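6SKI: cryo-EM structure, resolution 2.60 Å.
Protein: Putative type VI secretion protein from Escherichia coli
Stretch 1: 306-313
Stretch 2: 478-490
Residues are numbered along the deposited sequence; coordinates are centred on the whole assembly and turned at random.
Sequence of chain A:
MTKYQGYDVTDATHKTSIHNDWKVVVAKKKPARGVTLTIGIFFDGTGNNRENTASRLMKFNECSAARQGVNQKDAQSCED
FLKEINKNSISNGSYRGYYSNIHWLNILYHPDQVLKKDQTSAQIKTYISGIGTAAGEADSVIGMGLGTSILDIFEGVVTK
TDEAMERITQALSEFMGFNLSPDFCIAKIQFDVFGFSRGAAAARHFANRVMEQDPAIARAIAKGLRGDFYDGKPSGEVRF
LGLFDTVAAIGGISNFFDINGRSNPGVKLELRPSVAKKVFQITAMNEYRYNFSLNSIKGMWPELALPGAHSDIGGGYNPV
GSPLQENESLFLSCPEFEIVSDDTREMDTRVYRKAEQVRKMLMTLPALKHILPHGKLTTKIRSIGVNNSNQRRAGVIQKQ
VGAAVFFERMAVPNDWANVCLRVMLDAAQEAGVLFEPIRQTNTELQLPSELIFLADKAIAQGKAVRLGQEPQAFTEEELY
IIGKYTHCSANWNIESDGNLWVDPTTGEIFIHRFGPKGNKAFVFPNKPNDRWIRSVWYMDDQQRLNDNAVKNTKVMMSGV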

# COMPACT_ATOMS: atom_id res chain seq x y z
N LEU A 306 -8.25 14.97 2.10
CA LEU A 306 -9.24 14.70 3.13
C LEU A 306 -8.59 14.79 4.50
O LEU A 306 -7.46 14.33 4.68
CB LEU A 306 -9.86 13.31 2.93
CG LEU A 306 -11.38 13.20 3.04
CD1 LEU A 306 -12.05 14.36 2.34
CD2 LEU A 306 -11.84 11.88 2.44
N PRO A 307 -9.27 15.38 5.48
CA PRO A 307 -8.67 15.53 6.81
C PRO A 307 -8.35 14.18 7.43
O PRO A 307 -9.15 13.25 7.38
CB PRO A 307 -9.76 16.27 7.59
CG PRO A 307 -11.02 15.92 6.86
CD PRO A 307 -10.60 16.00 5.43
N GLY A 308 -7.16 14.08 7.99
CA GLY A 308 -6.74 12.86 8.64
C GLY A 308 -5.26 12.63 8.42
O GLY A 308 -4.59 13.34 7.68
N ALA A 309 -4.76 11.60 9.08
CA ALA A 309 -3.37 11.20 8.96
C ALA A 309 -3.25 10.18 7.83
O ALA A 309 -4.18 9.99 7.04
CB ALA A 309 -2.87 10.65 10.30
N HIS A 310 -2.09 9.53 7.73
CA HIS A 310 -1.84 8.59 6.65
C HIS A 310 -2.73 7.36 6.77
O HIS A 310 -3.43 6.98 5.81
CB HIS A 310 -0.36 8.21 6.68
CG HIS A 310 0.09 7.41 5.50
ND1 HIS A 310 0.21 7.94 4.24
CD2 HIS A 310 0.49 6.12 5.41
CE1 HIS A 310 0.64 7.01 3.42
NE2 HIS A 310 0.82 5.89 4.10
N SER A 311 -2.74 6.74 7.94
CA SER A 311 -3.58 5.58 8.21
C SER A 311 -4.98 5.97 8.65
O SER A 311 -5.76 5.10 9.05
CB SER A 311 -2.92 4.69 9.26
OG SER A 311 -2.11 3.70 8.65
N ASP A 312 -5.33 7.25 8.57
CA ASP A 312 -6.71 7.70 8.68
C ASP A 312 -7.33 7.90 7.31
O ASP A 312 -8.54 8.12 7.21
CB ASP A 312 -6.79 9.00 9.48
CG ASP A 312 -6.63 8.77 10.96
OD1 ASP A 312 -7.24 7.81 11.48
OD2 ASP A 312 -5.90 9.54 11.60
N ILE A 313 -6.52 7.82 6.27
CA ILE A 313 -6.99 7.85 4.89
C ILE A 313 -6.94 6.46 4.28
O ILE A 313 -7.87 6.03 3.60
CB ILE A 313 -6.16 8.85 4.05
CG1 ILE A 313 -6.23 10.24 4.67
CG2 ILE A 313 -6.63 8.86 2.62
CD1 ILE A 313 -7.59 10.87 4.65
N GLU A 478 -17.05 21.23 11.67
CA GLU A 478 -16.92 19.91 11.07
C GLU A 478 -15.49 19.41 11.15
O GLU A 478 -15.27 18.22 11.38
CB GLU A 478 -17.39 19.97 9.62
CG GLU A 478 -18.88 20.23 9.48
CD GLU A 478 -19.30 20.36 8.04
OE1 GLU A 478 -18.45 20.72 7.20
OE2 GLU A 478 -20.49 20.12 7.74
N LEU A 479 -14.52 20.30 11.00
CA LEU A 479 -13.12 19.89 11.11
C LEU A 479 -12.74 19.54 12.53
O LEU A 479 -11.86 18.70 12.73
CB LEU A 479 -12.21 21.00 10.59
CG LEU A 479 -12.02 21.03 9.07
CD1 LEU A 479 -10.97 22.05 8.69
CD2 LEU A 479 -11.65 19.65 8.56
N TYR A 480 -13.41 20.11 13.53
CA TYR A 480 -13.23 19.73 14.92
C TYR A 480 -13.79 18.33 15.18
O TYR A 480 -13.11 17.46 15.74
CB TYR A 480 -13.91 20.77 15.81
CG TYR A 480 -13.80 20.55 17.30
CD1 TYR A 480 -12.66 20.94 17.99
CD2 TYR A 480 -14.84 19.98 18.01
CE1 TYR A 480 -12.57 20.76 19.35
CE2 TYR A 480 -14.75 19.79 19.37
CZ TYR A 480 -13.61 20.18 20.04
OH TYR A 480 -13.51 20.00 21.40
N ILE A 481 -15.03 18.11 14.73
CA ILE A 481 -15.63 16.79 14.86
C ILE A 481 -14.78 15.74 14.16
O ILE A 481 -14.64 14.61 14.63
CB ILE A 481 -17.07 16.80 14.32
CG1 ILE A 481 -17.90 17.84 15.07
CG2 ILE A 481 -17.70 15.43 14.44
CD1 ILE A 481 -19.17 18.24 14.36
N ILE A 482 -14.18 16.10 13.02
CA ILE A 482 -13.27 15.17 12.36
C ILE A 482 -11.97 15.06 13.14
O ILE A 482 -11.33 14.00 13.14
CB ILE A 482 -13.02 15.62 10.91
CG1 ILE A 482 -14.31 15.56 10.10
CG2 ILE A 482 -11.97 14.75 10.24
CD1 ILE A 482 -14.27 16.36 8.83
N GLY A 483 -11.56 16.12 13.83
CA GLY A 483 -10.38 16.07 14.66
C GLY A 483 -10.50 15.11 15.81
O GLY A 483 -9.48 14.68 16.35
N LYS A 484 -11.73 14.75 16.19
CA LYS A 484 -11.87 13.63 17.12
C LYS A 484 -11.30 12.34 16.54
O LYS A 484 -10.86 11.46 17.29
CB LYS A 484 -13.33 13.39 17.50
CG LYS A 484 -14.10 14.62 17.92
CD LYS A 484 -15.52 14.25 18.31
CE LYS A 484 -16.12 15.29 19.25
NZ LYS A 484 -15.75 16.68 18.86
N TYR A 485 -11.30 12.20 15.21
CA TYR A 485 -11.03 10.93 14.56
C TYR A 485 -9.70 10.88 13.82
O TYR A 485 -9.32 9.81 13.34
CB TYR A 485 -12.16 10.59 13.59
CG TYR A 485 -13.51 10.46 14.25
CD1 TYR A 485 -14.27 11.58 14.54
CD2 TYR A 485 -14.02 9.22 14.56
CE1 TYR A 485 -15.50 11.46 15.15
CE2 TYR A 485 -15.25 9.09 15.17
CZ TYR A 485 -15.98 10.21 15.46
OH TYR A 485 -17.21 10.09 16.06
N THR A 486 -8.99 11.99 13.70
CA THR A 486 -7.69 11.99 13.05
C THR A 486 -6.59 11.80 14.09
O THR A 486 -6.62 12.43 15.16
CB THR A 486 -7.46 13.28 12.26
OG1 THR A 486 -6.07 13.40 11.92
CG2 THR A 486 -7.86 14.48 13.06
N HIS A 487 -5.64 10.94 13.78
CA HIS A 487 -4.53 10.63 14.67
C HIS A 487 -3.37 11.56 14.39
O HIS A 487 -3.14 11.95 13.24
CB HIS A 487 -4.08 9.18 14.50
CG HIS A 487 -5.13 8.17 14.80
ND1 HIS A 487 -4.96 7.16 15.73
CD2 HIS A 487 -6.37 8.00 14.29
CE1 HIS A 487 -6.05 6.42 15.77
NE2 HIS A 487 -6.93 6.90 14.91
N CYS A 488 -2.65 11.93 15.44
CA CYS A 488 -1.39 12.66 15.28
C CYS A 488 -0.30 11.63 15.06
O CYS A 488 0.13 10.95 15.99
CB CYS A 488 -1.11 13.53 16.51
SG CYS A 488 0.42 14.48 16.41
N SER A 489 0.16 11.52 13.81
CA SER A 489 1.13 10.50 13.45
C SER A 489 2.56 10.99 13.49
O SER A 489 3.48 10.17 13.57
CB SER A 489 0.82 9.96 12.04
OG SER A 489 0.74 11.01 11.10
N ALA A 490 2.78 12.30 13.43
CA ALA A 490 4.11 12.87 13.55
C ALA A 490 4.40 13.18 15.01
O ALA A 490 3.64 13.90 15.66
CB ALA A 490 4.22 14.14 12.70

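This is a small, largely buried contact in which a single short, nearly linear hydrogen bond, from a backbone amide to a carboxylate, is flanked by an apolar patch where a proline rests against a helix. The residues that touch are at least 172 apart in sequence; the two stretches together bury 352 Å², both sides summed.

The polar centre is Asp 312. Its CA-to-CB bond points toward the second stretch, and with chi1 in the m well Asp 312 OD2 accepts a hydrogen bond from His 487 N at 2.6 Å, nearly linear at 170°. Asp 312 OD2 also receives a weak bond from Ala 309 N, 3.4 Å away, so one carboxylate oxygen ties its own loop together while gripping the other. Aspartate suits this place because its short side chain carries an acceptor to a backbone NH that is buried and needs a partner. The other oxygen, Asp 312 OD1, approaches His 487 CD2 at 2.9 Å, lying oblique to the ring, while His 487 NE2 is hydrogen-bonded elsewhere in the structure.

At the apolar end, the CA-to-CB bond of Pro 307 points toward the second stretch, where its ring meets the helix. Pro 307 CG lies 3.7 Å from Ile 482 CG2, and Pro 307 CB is 4.0 Å from Leu 479 CD2. Leu 479 and Ile 482 are three residues apart, roughly one helical turn, so both can reach the same compact ring.

Between these regions the backbones come close, with Gly 308 CA 4.6 Å from Thr 486 CA. Gly 308 adopts phi/psi of 144/174, where a CB would jam against the preceding carbonyl oxygen and crowd Asp 312 CB; glycine avoids both. Gly 308 CA packs 3.4 Å from Thr 486 OG1. Next to it, the small methyl of Ala 309 fits closely against the second stretch, Ala 309 CB lying 3.2 Å from His 487 O and 3.7 Å from Ser 489 OG.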